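Local atomic coordinates of acetyl xylan esterase (Metagenome, PDB entry 6XYC), a protein that acts as a bifunctional feruloyl and acetyl xylan esterase with an alpha/beta hydrolase fold, removing ester-linked groups from complex natural xylans. Residues A[219-224]-A[249-254]. Residues are numbered along the deposited sequence; the frame is centred on the assembly and turned at random.
Sequences DPDILI and GAKATF
Ile222 meets Ala252 across the parallel strands 222-227 and 252-257, whose short segments here lie 15° apart. Three backbone bonds set the register: Ile222 N to Lys251 O (3.1 Å), Thr253 N to Ile222 O and Ile224 N to Thr253 O (2.7 Å). With Ile222 CG1 anti to the backbone N (chi1 -173°), CG2 falls between that N and the carbonyl carbon and meets Ala252 CB at 3.4 Å, tighter than usual van der Waals contact. On the same face Ile224 CG2, here the branch anti to the backbone N, lies 3.9 Å from Phe254 CD1, while Ile224 O sits at the ring's edge; Tyr245 of helix 236-248 covers Ile222 and Ala252. On the opposite face Leu223 CD1 touches Thr253 CG2 at 3.7 Å. Asp221 crosses Lys251 obliquely: OD1 is 3.5 Å from Lys251 CB, but Asp221 OD2 and Lys251 NZ stand 6.7 Å apart and form no salt bridge. OD2 instead bonds Gln282, and OD1 takes a water that also links Asp219 O and Lys251 N. An alanine at Asp221 would probably leave that water less firmly held and Gln282 NE2 without this acceptor. The chemistry thus divides into a water-bridged polar end at Asp221 and Lys251, a second water joining Ile222 O to Thr253 OG1, and an apolar patch packed against helix 236-248 of this beta-alpha-beta crossover.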
loop_
_atom_site.group_PDB
_atom_site.type_symbol
_atom_site.label_atom_id
_atom_site.label_comp_id
_atom_site.label_asym_id
_atom_site.label_seq_id
_atom_site.Cartn_x
_atom_site.Cartn_y
_atom_site.Cartn_z
ATOM N N ASP A 219 2.167 -13.970 -7.574
ATOM C CA ASP A 219 2.092 -12.588 -7.130
ATOM C C ASP A 219 3.333 -11.814 -7.579
ATOM O O ASP A 219 4.410 -12.395 -7.745
ATOM C CB ASP A 219 1.979 -12.512 -5.611
ATOM C CG ASP A 219 0.647 -13.003 -5.102
ATOM O OD1 ASP A 219 -0.328 -13.016 -5.880
ATOM O OD2 ASP A 219 0.571 -13.372 -3.914
ATOM N N PRO A 220 3.211 -10.501 -7.776
ATOM C CA PRO A 220 4.412 -9.689 -8.021
ATOM C C PRO A 220 5.384 -9.793 -6.853
ATOM O O PRO A 220 5.003 -10.085 -5.716
ATOM C CB PRO A 220 3.864 -8.261 -8.174
ATOM C CG PRO A 220 2.477 -8.297 -7.569
ATOM C CD PRO A 220 1.975 -9.698 -7.784
ATOM N N ASP A 221 6.662 -9.553 -7.145
ATOM C CA ASP A 221 7.685 -9.590 -6.107
ATOM C C ASP A 221 7.393 -8.552 -5.031
ATOM O O ASP A 221 6.838 -7.481 -5.302
ATOM C CB ASP A 221 9.068 -9.318 -6.701
ATOM C CG ASP A 221 9.541 -10.426 -7.619
ATOM O OD1 ASP A 221 8.747 -11.336 -7.922
ATOM O OD2 ASP A 221 10.713 -10.373 -8.037
ATOM N N ILE A 222 7.798 -8.853 -3.800
ATOM C CA ILE A 222 7.588 -7.934 -2.690
ATOM C C ILE A 222 8.889 -7.733 -1.927
ATOM O O ILE A 222 9.677 -8.671 -1.761
ATOM C CB ILE A 222 6.477 -8.435 -1.741
ATOM C CG1 ILE A 222 6.157 -7.365 -0.698
ATOM C CG2 ILE A 222 6.892 -9.729 -1.044
ATOM C CD1 ILE A 222 4.905 -7.654 0.129
ATOM N N LEU A 223 9.112 -6.500 -1.478
ATOM C CA LEU A 223 10.152 -6.177 -0.513
ATOM C C LEU A 223 9.475 -5.777 0.790
ATOM O O LEU A 223 8.595 -4.908 0.799
ATOM C CB LEU A 223 11.047 -5.045 -1.022
ATOM C CG LEU A 223 12.109 -4.520 -0.049
ATOM C CD1 LEU A 223 13.209 -5.524 0.188
ATOM C CD2 LEU A 223 12.685 -3.211 -0.585
ATOM N N ILE A 224 9.879 -6.418 1.882
ATOM C CA ILE A 224 9.298 -6.193 3.202
ATOM C C ILE A 224 10.384 -5.610 4.098
ATOM O O ILE A 224 11.486 -6.167 4.185
ATOM C CB ILE A 224 8.741 -7.496 3.806
ATOM C CG1 ILE A 224 7.786 -8.188 2.831
ATOM C CG2 ILE A 224 8.053 -7.213 5.135
ATOM C CD1 ILE A 224 7.594 -9.656 3.129
ATOM N N GLY A 249 5.976 -20.363 -2.881
ATOM C CA GLY A 249 6.751 -20.290 -4.100
ATOM C C GLY A 249 6.851 -18.912 -4.707
ATOM O O GLY A 249 7.341 -18.784 -5.836
ATOM N N ALA A 250 6.404 -17.877 -4.001
ATOM C CA ALA A 250 6.503 -16.508 -4.480
ATOM C C ALA A 250 7.837 -15.913 -4.039
ATOM O O ALA A 250 8.613 -16.540 -3.312
ATOM C CB ALA A 250 5.323 -15.685 -3.968
ATOM N N LYS A 251 8.115 -14.684 -4.477
ATOM C CA LYS A 251 9.404 -14.048 -4.235
ATOM C C LYS A 251 9.225 -12.874 -3.283
ATOM O O LYS A 251 8.543 -11.895 -3.611
ATOM C CB LYS A 251 10.048 -13.581 -5.542
ATOM C CG LYS A 251 11.499 -13.116 -5.383
ATOM C CD LYS A 251 12.397 -14.228 -4.863
ATOM C CE LYS A 251 13.775 -13.703 -4.482
ATOM N NZ LYS A 251 13.939 -13.495 -3.021
ATOM N N ALA A 252 9.841 -12.982 -2.108
ATOM C CA ALA A 252 9.845 -11.929 -1.108
ATOM C C ALA A 252 11.261 -11.717 -0.598
ATOM O O ALA A 252 12.014 -12.676 -0.407
ATOM C CB ALA A 252 8.918 -12.277 0.059
ATOM N N THR A 253 11.623 -10.452 -0.421
ATOM C CA THR A 253 12.855 -10.053 0.244
ATOM C C THR A 253 12.475 -9.370 1.548
ATOM O O THR A 253 11.653 -8.447 1.548
ATOM C CB THR A 253 13.683 -9.108 -0.634
ATOM O OG1 THR A 253 13.971 -9.751 -1.881
ATOM C CG2 THR A 253 14.987 -8.735 0.057
ATOM N N PHE A 254 13.047 -9.836 2.654
ATOM C CA PHE A 254 12.708 -9.328 3.981
ATOM C C PHE A 254 13.948 -8.679 4.580
ATOM O O PHE A 254 14.974 -9.347 4.772
ATOM C CB PHE A 254 12.184 -10.440 4.890
ATOM C CG PHE A 254 11.877 -9.984 6.295
ATOM C CD1 PHE A 254 11.336 -8.727 6.533
ATOM C CD2 PHE A 254 12.126 -10.810 7.375
ATOM C CE1 PHE A 254 11.061 -8.306 7.822
ATOM C CE2 PHE A 254 11.846 -10.399 8.662
ATOM C CZ PHE A 254 11.316 -9.146 8.887
HETATM O O HOH W 1 6.939 -13.348 -6.548
HETATM O O HOH W 2 11.802 -10.022 -3.495
#